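Long-range contacts in precorrin-8x Methyl Mutase (Thermus thermophilus, PDB 1V9C), which probably catalyses the methyl migration that turns precorrin-8X into hydrogenobyrinate, a step in corrin formation on the way to adenosylcobalamin: residues Glu29-Val33 with Tyr45-Phe51; Met159-Phe163 with Arg186-Ser190. All blocks are in the same frame, centred on the assembly; numbering follows the deposited sequence.

Contact 1 of 2, residues Glu29-Val33 with Tyr45-Phe51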
ATOM      1  N   GLU B  29      -6.639  19.531  -9.017  1.00 39.06           N
ATOM      2  CA  GLU B  29      -5.511  18.632  -8.938  1.00 35.17           C
ATOM      3  C   GLU B  29      -4.908  18.547  -7.548  1.00 35.65           C
ATOM      4  O   GLU B  29      -4.482  17.477  -7.118  1.00 36.15           O
ATOM      5  CB  GLU B  29      -4.432  19.071  -9.923  1.00 37.60           C
ATOM      6  CG  GLU B  29      -4.809  18.932 -11.389  1.00 37.37           C
ATOM      7  CD  GLU B  29      -3.828  19.652 -12.304  1.00 41.04           C
ATOM      8  OE1 GLU B  29      -3.963  19.537 -13.543  1.00 45.04           O
ATOM      9  OE2 GLU B  29      -2.924  20.340 -11.782  1.00 39.77           O
ATOM     10  N   TRP B  30      -4.869  19.673  -6.847  1.00 30.60           N
ATOM     11  CA  TRP B  30      -4.271  19.697  -5.525  1.00 29.49           C
ATOM     12  C   TRP B  30      -4.804  18.669  -4.528  1.00 28.05           C
ATOM     13  O   TRP B  30      -4.023  17.938  -3.945  1.00 29.18           O
ATOM     14  CB  TRP B  30      -4.359  21.094  -4.901  1.00 27.44           C
ATOM     15  CG  TRP B  30      -3.614  21.171  -3.580  1.00 26.66           C
ATOM     16  CD1 TRP B  30      -4.126  21.553  -2.366  1.00 25.84           C
ATOM     17  CD2 TRP B  30      -2.260  20.769  -3.331  1.00 22.36           C
ATOM     18  NE1 TRP B  30      -3.175  21.401  -1.377  1.00 28.27           N
ATOM     19  CE2 TRP B  30      -2.022  20.922  -1.942  1.00 24.37           C
ATOM     20  CE3 TRP B  30      -1.228  20.291  -4.141  1.00 23.99           C
ATOM     21  CZ2 TRP B  30      -0.791  20.611  -1.351  1.00 26.63           C
ATOM     22  CZ3 TRP B  30       0.008  19.979  -3.548  1.00 27.46           C
ATOM     23  CH2 TRP B  30       0.210  20.141  -2.166  1.00 26.76           C
ATOM     24  N   PRO B  31      -6.135  18.591  -4.337  1.00 27.42           N
ATOM     25  CA  PRO B  31      -6.698  17.629  -3.388  1.00 27.18           C
ATOM     26  C   PRO B  31      -6.202  16.211  -3.636  1.00 28.17           C
ATOM     27  O   PRO B  31      -6.149  15.395  -2.727  1.00 27.70           O
ATOM     28  CB  PRO B  31      -8.202  17.759  -3.608  1.00 28.16           C
ATOM     29  CG  PRO B  31      -8.360  19.164  -4.098  1.00 27.67           C
ATOM     30  CD  PRO B  31      -7.211  19.277  -5.065  1.00 28.02           C
ATOM     31  N   VAL B  32      -5.834  15.918  -4.876  1.00 26.04           N
ATOM     32  CA  VAL B  32      -5.341  14.590  -5.200  1.00 22.09           C
ATOM     33  C   VAL B  32      -3.908  14.423  -4.705  1.00 22.61           C
ATOM     34  O   VAL B  32      -3.567  13.410  -4.092  1.00 22.96           O
ATOM     35  CB  VAL B  32      -5.406  14.355  -6.722  1.00 23.25           C
ATOM     36  CG1 VAL B  32      -4.713  13.057  -7.096  1.00 21.34           C
ATOM     37  CG2 VAL B  32      -6.863  14.344  -7.167  1.00 18.93           C
ATOM     38  N   VAL B  33      -3.078  15.435  -4.953  1.00 23.28           N
ATOM     39  CA  VAL B  33      -1.674  15.376  -4.561  1.00 19.85           C
ATOM     40  C   VAL B  33      -1.518  15.396  -3.050  1.00 18.06           C
ATOM     41  O   VAL B  33      -0.655  14.713  -2.505  1.00 20.41           O
ATOM     42  CB  VAL B  33      -0.854  16.544  -5.176  1.00 21.43           C
ATOM     43  CG1 VAL B  33       0.602  16.411  -4.795  1.00 17.09           C
ATOM     44  CG2 VAL B  33      -0.982  16.536  -6.711  1.00 20.72           C
ATOM     45  N   TYR B  45       6.127  13.800  -3.704  1.00 27.85           N
ATOM     46  CA  TYR B  45       5.010  13.616  -4.623  1.00 22.80           C
ATOM     47  C   TYR B  45       4.457  14.952  -5.137  1.00 22.37           C
ATOM     48  O   TYR B  45       3.722  15.000  -6.116  1.00 24.94           O
ATOM     49  CB  TYR B  45       3.893  12.781  -3.955  1.00 20.14           C
ATOM     50  CG  TYR B  45       4.235  11.314  -3.906  1.00 17.56           C
ATOM     51  CD1 TYR B  45       4.626  10.703  -2.718  1.00 18.05           C
ATOM     52  CD2 TYR B  45       4.300  10.565  -5.085  1.00 14.47           C
ATOM     53  CE1 TYR B  45       5.090   9.394  -2.709  1.00 18.77           C
ATOM     54  CE2 TYR B  45       4.768   9.270  -5.088  1.00 17.43           C
ATOM     55  CZ  TYR B  45       5.166   8.685  -3.899  1.00 18.30           C
ATOM     56  OH  TYR B  45       5.668   7.406  -3.919  1.00 20.93           O
ATOM     57  N   LYS B  46       4.797  16.039  -4.459  1.00 29.87           N
ATOM     58  CA  LYS B  46       4.353  17.365  -4.896  1.00 33.50           C
ATOM     59  C   LYS B  46       5.024  17.664  -6.241  1.00 33.84           C
ATOM     60  O   LYS B  46       4.437  18.282  -7.122  1.00 37.65           O
ATOM     61  CB  LYS B  46       4.792  18.436  -3.896  1.00 33.72           C
ATOM     62  CG  LYS B  46       4.196  19.806  -4.160  1.00 33.77           C
ATOM     63  CD  LYS B  46       4.775  20.863  -3.221  1.00 38.14           C
ATOM     64  CE  LYS B  46       6.178  21.287  -3.619  1.00 35.33           C
ATOM     65  NZ  LYS B  46       6.767  22.227  -2.617  1.00 40.96           N
ATOM     66  N   ALA B  47       6.262  17.204  -6.370  1.00 32.74           N
ATOM     67  CA  ALA B  47       7.065  17.412  -7.566  1.00 39.86           C
ATOM     68  C   ALA B  47       6.982  16.269  -8.580  1.00 38.63           C
ATOM     69  O   ALA B  47       7.181  16.479  -9.770  1.00 42.70           O
ATOM     70  CB  ALA B  47       8.522  17.639  -7.161  1.00 37.03           C
ATOM     71  N   LEU B  48       6.677  15.064  -8.113  1.00 38.72           N
ATOM     72  CA  LEU B  48       6.607  13.910  -9.003  1.00 31.75           C
ATOM     73  C   LEU B  48       5.256  13.698  -9.659  1.00 31.03           C
ATOM     74  O   LEU B  48       5.163  13.065 -10.705  1.00 33.50           O
ATOM     75  CB  LEU B  48       6.978  12.644  -8.237  1.00 31.78           C
ATOM     76  CG  LEU B  48       8.303  12.659  -7.468  1.00 33.71           C
ATOM     77  CD1 LEU B  48       8.523  11.279  -6.852  1.00 26.06           C
ATOM     78  CD2 LEU B  48       9.472  13.032  -8.409  1.00 28.22           C
ATOM     79  N   THR B  49       4.202  14.226  -9.060  1.00 28.90           N
ATOM     80  CA  THR B  49       2.881  14.004  -9.613  1.00 30.55           C
ATOM     81  C   THR B  49       2.525  14.905 -10.779  1.00 30.47           C
ATOM     82  O   THR B  49       2.561  16.124 -10.668  1.00 30.18           O
ATOM     83  CB  THR B  49       1.816  14.126  -8.518  1.00 30.05           C
ATOM     84  OG1 THR B  49       2.156  13.248  -7.441  1.00 22.63           O
ATOM     85  CG2 THR B  49       0.459  13.746  -9.060  1.00 25.86           C
ATOM     86  N   ARG B  50       2.157  14.283 -11.892  1.00 31.02           N
ATOM     87  CA  ARG B  50       1.802  15.013 -13.096  1.00 35.83           C
ATOM     88  C   ARG B  50       0.440  14.594 -13.632  1.00 35.35           C
ATOM     89  O   ARG B  50       0.101  13.407 -13.661  1.00 34.71           O
ATOM     90  CB  ARG B  50       2.878  14.793 -14.164  1.00 41.17           C
ATOM     91  CG  ARG B  50       2.842  15.817 -15.276  1.00 55.72           C
ATOM     92  CD  ARG B  50       4.244  16.160 -15.747  1.00 62.48           C
ATOM     93  NE  ARG B  50       4.496  15.724 -17.117  1.00 69.85           N
ATOM     94  CZ  ARG B  50       5.649  15.902 -17.750  1.00 72.27           C
ATOM     95  NH1 ARG B  50       6.655  16.508 -17.132  1.00 73.53           N
ATOM     96  NH2 ARG B  50       5.800  15.476 -18.999  1.00 73.65           N
ATOM     97  N   PHE B  51      -0.351  15.574 -14.048  1.00 36.37           N
ATOM     98  CA  PHE B  51      -1.675  15.291 -14.582  1.00 38.80           C
ATOM     99  C   PHE B  51      -1.755  15.605 -16.070  1.00 39.05           C
ATOM    100  O   PHE B  51      -0.954  16.365 -16.596  1.00 41.17           O
ATOM    101  CB  PHE B  51      -2.732  16.130 -13.863  1.00 36.42           C
ATOM    102  CG  PHE B  51      -2.811  15.884 -12.396  1.00 34.18           C
ATOM    103  CD1 PHE B  51      -1.827  16.364 -11.545  1.00 32.13           C
ATOM    104  CD2 PHE B  51      -3.882  15.171 -11.857  1.00 34.32           C
ATOM    105  CE1 PHE B  51      -1.908  16.142 -10.175  1.00 30.56           C
ATOM    106  CE2 PHE B  51      -3.969  14.944 -10.487  1.00 30.00           C
ATOM    107  CZ  PHE B  51      -2.980  15.433  -9.647  1.00 29.10           C
TER

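Contact 2 of 2, residues Met159-Phe163 with Arg186-Ser190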
ATOM      1  N   MET B 159       0.826   4.592 -11.779  1.00 27.80           N
ATOM      2  CA  MET B 159       1.712   4.732 -10.636  1.00 23.60           C
ATOM      3  C   MET B 159       2.432   3.451 -10.213  1.00 24.11           C
ATOM      4  O   MET B 159       2.438   3.095  -9.029  1.00 30.15           O
ATOM      5  CB  MET B 159       0.921   5.306  -9.465  1.00 23.88           C
ATOM      6  CG  MET B 159       0.159   6.574  -9.829  1.00 25.90           C
ATOM      7  SD  MET B 159      -1.014   7.140  -8.527  1.00 27.63           S
ATOM      8  CE  MET B 159      -1.765   8.478  -9.334  1.00 27.50           C
ATOM      9  N   PRO B 160       3.026   2.718 -11.171  1.00 22.37           N
ATOM     10  CA  PRO B 160       3.741   1.493 -10.784  1.00 21.88           C
ATOM     11  C   PRO B 160       5.004   1.951 -10.022  1.00 25.53           C
ATOM     12  O   PRO B 160       5.508   3.052 -10.255  1.00 23.14           O
ATOM     13  CB  PRO B 160       4.125   0.853 -12.124  1.00 24.14           C
ATOM     14  CG  PRO B 160       3.272   1.536 -13.142  1.00 20.55           C
ATOM     15  CD  PRO B 160       3.111   2.938 -12.621  1.00 24.07           C
ATOM     16  N   VAL B 161       5.508   1.123  -9.120  1.00 21.29           N
ATOM     17  CA  VAL B 161       6.711   1.471  -8.371  1.00 24.76           C
ATOM     18  C   VAL B 161       7.719   0.406  -8.757  1.00 28.44           C
ATOM     19  O   VAL B 161       7.332  -0.706  -9.081  1.00 32.52           O
ATOM     20  CB  VAL B 161       6.432   1.456  -6.832  1.00 21.64           C
ATOM     21  CG1 VAL B 161       5.856   0.127  -6.444  1.00 16.74           C
ATOM     22  CG2 VAL B 161       7.728   1.752  -6.020  1.00 17.41           C
ATOM     23  N   GLY B 162       9.003   0.739  -8.777  1.00 33.18           N
ATOM     24  CA  GLY B 162       9.975  -0.276  -9.141  1.00 36.84           C
ATOM     25  C   GLY B 162      11.164   0.156  -9.975  1.00 40.63           C
ATOM     26  O   GLY B 162      11.333   1.334 -10.297  1.00 40.43           O
ATOM     27  N   PHE B 163      11.973  -0.830 -10.348  1.00 41.81           N
ATOM     28  CA  PHE B 163      13.198  -0.602 -11.103  1.00 45.42           C
ATOM     29  C   PHE B 163      13.258  -1.312 -12.459  1.00 46.27           C
ATOM     30  O   PHE B 163      14.256  -1.221 -13.176  1.00 47.40           O
ATOM     31  CB  PHE B 163      14.381  -1.034 -10.236  1.00 45.85           C
ATOM     32  CG  PHE B 163      14.438  -0.340  -8.899  1.00 45.64           C
ATOM     33  CD1 PHE B 163      15.274   0.757  -8.703  1.00 41.53           C
ATOM     34  CD2 PHE B 163      13.641  -0.775  -7.841  1.00 47.27           C
ATOM     35  CE1 PHE B 163      15.318   1.410  -7.481  1.00 42.11           C
ATOM     36  CE2 PHE B 163      13.674  -0.127  -6.607  1.00 45.21           C
ATOM     37  CZ  PHE B 163      14.518   0.970  -6.427  1.00 45.11           C
ATOM     38  N   ARG B 186      10.553   6.322 -10.319  1.00 21.26           N
ATOM     39  CA  ARG B 186      10.414   4.944  -9.868  1.00 24.81           C
ATOM     40  C   ARG B 186       9.404   4.798  -8.729  1.00 24.36           C
ATOM     41  O   ARG B 186       9.000   3.683  -8.403  1.00 25.21           O
ATOM     42  CB  ARG B 186      11.765   4.387  -9.411  1.00 24.42           C
ATOM     43  CG  ARG B 186      12.890   4.751 -10.337  1.00 32.22           C
ATOM     44  CD  ARG B 186      13.888   3.643 -10.499  1.00 34.86           C
ATOM     45  NE  ARG B 186      13.900   3.200 -11.888  1.00 49.24           N
ATOM     46  CZ  ARG B 186      14.828   2.416 -12.420  1.00 51.08           C
ATOM     47  NH1 ARG B 186      15.835   1.975 -11.676  1.00 54.73           N
ATOM     48  NH2 ARG B 186      14.753   2.083 -13.699  1.00 52.14           N
ATOM     49  N   LYS B 187       9.006   5.918  -8.139  1.00 19.69           N
ATOM     50  CA  LYS B 187       8.056   5.904  -7.036  1.00 27.49           C
ATOM     51  C   LYS B 187       6.619   5.759  -7.476  1.00 29.56           C
ATOM     52  O   LYS B 187       6.247   6.175  -8.570  1.00 31.04           O
ATOM     53  CB  LYS B 187       8.174   7.170  -6.195  1.00 22.52           C
ATOM     54  CG  LYS B 187       9.429   7.230  -5.375  1.00 22.02           C
ATOM     55  CD  LYS B 187       9.378   8.353  -4.372  1.00 20.84           C
ATOM     56  CE  LYS B 187      10.563   8.245  -3.438  1.00 25.42           C
ATOM     57  NZ  LYS B 187      10.429   9.171  -2.297  1.00 24.05           N
ATOM     58  N   GLY B 188       5.820   5.172  -6.591  1.00 25.97           N
ATOM     59  CA  GLY B 188       4.406   4.968  -6.850  1.00 24.65           C
ATOM     60  C   GLY B 188       3.965   3.861  -5.917  1.00 23.24           C
ATOM     61  O   GLY B 188       4.521   3.738  -4.829  1.00 23.46           O
ATOM     62  N   GLY B 189       2.986   3.055  -6.326  1.00 19.35           N
ATOM     63  CA  GLY B 189       2.551   1.963  -5.465  1.00 17.02           C
ATOM     64  C   GLY B 189       1.066   1.955  -5.159  1.00 14.32           C
ATOM     65  O   GLY B 189       0.385   2.949  -5.355  1.00 15.25           O
ATOM     66  N   SER B 190       0.578   0.821  -4.664  1.00 17.83           N
ATOM     67  CA  SER B 190      -0.829   0.647  -4.307  1.00 14.47           C
ATOM     68  C   SER B 190      -1.380   1.781  -3.466  1.00 12.32           C
ATOM     69  O   SER B 190      -2.465   2.306  -3.720  1.00 13.14           O
ATOM     70  CB  SER B 190      -0.998  -0.659  -3.537  1.00 15.85           C
ATOM     71  OG  SER B 190      -0.628  -1.770  -4.328  1.00 20.90           O
TER

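Contact 1 of 2, residues Glu29-Val33 with Tyr45-Phe51
E29 lies flat over one face of the F51 ring in a CH-pi contact. E29 CG sits 3.8 Å from the F51 ring centroid, 12° off the normal. The side chain is extended beyond CG, with CG anti to the carbonyl carbon (chi1 -67°). This carries the carboxylate on past the ring centre toward the F51 backbone, its plane 9° from that of the ring. E29 OE1 ends 3.6 Å from F51 CB. The other oxygen, E29 OE2, accepts a hydrogen bond from the backbone N of S26, which helps to fix the rotation of the carboxylate.

Apolar contacts fill the edge of the same ring. V33 CG2 lies in the ring plane, 3.6 Å from F51 CE1, and V32 CG1 comes within 3.9 Å of F51 CZ. V33 uses both methyls. CG2 also meets T49 CG2, while V33 CG1, anti to the backbone N, turns to the start of helix 45-48 and rests 3.7 Å from Y45 O. W30 takes a smaller share, with W30 CZ3 at the ring edge 4.2 Å from K46 CG.

The contact sets the start of helix 30-40 against an outermost strand of the doubly wound sheet. Strand 49-51 runs antiparallel to strand 180-183, and F51 also packs on I181. V32 reaches on to A196, A199 and L200 of helix 190-205.

No hydrogen bond crosses between the two segments. Polar bonds work within them. Y45 O accepts from both T49 N and T49 OG1. The hydroxyl bond is 2.7 Å from T49 OG1 to Y45 O, in the carbonyl plane and on a lone pair. It ties T49 back to the helix just where the chain turns into the strand. W30 NE1 is bound by D17 and K46 NZ by A20 O, while H23 stacks on the W30 ring.

Contact 2 of 2, residues Met159-Phe163 with Arg186-Ser190
R186 and F163 cross at about a right angle, the guanidinium and ring planes 80° apart. R186 NH1 meets the ring at its edge, 3.3 Å from F163 CD1. F163 CA sits over the centre of one R186 guanidinium face, 3.6 Å above its plane. The arginine gets there by bending at chi2 and chi3 (-142° and 117°), which curls its chain past G162 O. Outside the two segments, R186 NH2 forms a salt bridge with a bound sulfate, probably from the crystallisation liquor. With an alanine here, the F163 backbone and ring edge would probably lose their cover and the sulfate its charged partner.

These loops follow strands 155-158 and 180-183, neighbouring parallel strands of the doubly wound alpha/beta sheet. G189 is the N-cap residue of helix 190-205. The loops are joined by two backbone hydrogen bonds, G162 N to R186 O at 3.0 Å and G189 N to M159 O at 2.8 Å.

V161 stands between these bonds. V161 CG2 lies 3.3 Å from R186 O and V161 CG1 3.9 Å from G189 CA. G188 CA lies against M159 O, and a CB there would clash with M159 O and P160 O. T40 and A41 of the second subunit pack against V161 and R186 respectively. K187 points away from the facing loop, and its NZ forms a salt bridge with D42 of its own chain.

After helix 6-20 the chain enters helix 30-40 and turns back through helix 45-48 into strand 49-51. Contact 1 closes this short, largely helical loop of 11 residues. Contact 2 opens much later, after strand 155-158. Its loop of 22 residues takes in helix 166-174 and strand 180-183, and closes just before helix 190-205. The two loops are in series, neither nested nor crossed. The centres of contact 1 and contact 2 lie about 15 Å apart. They meet where Y45 OH packs on K187 CB and L48 CD1 on K187 CD. Contact 1 ties helix 30-40 to the sheet edge; contact 2 joins the loops after two neighbouring inner strands.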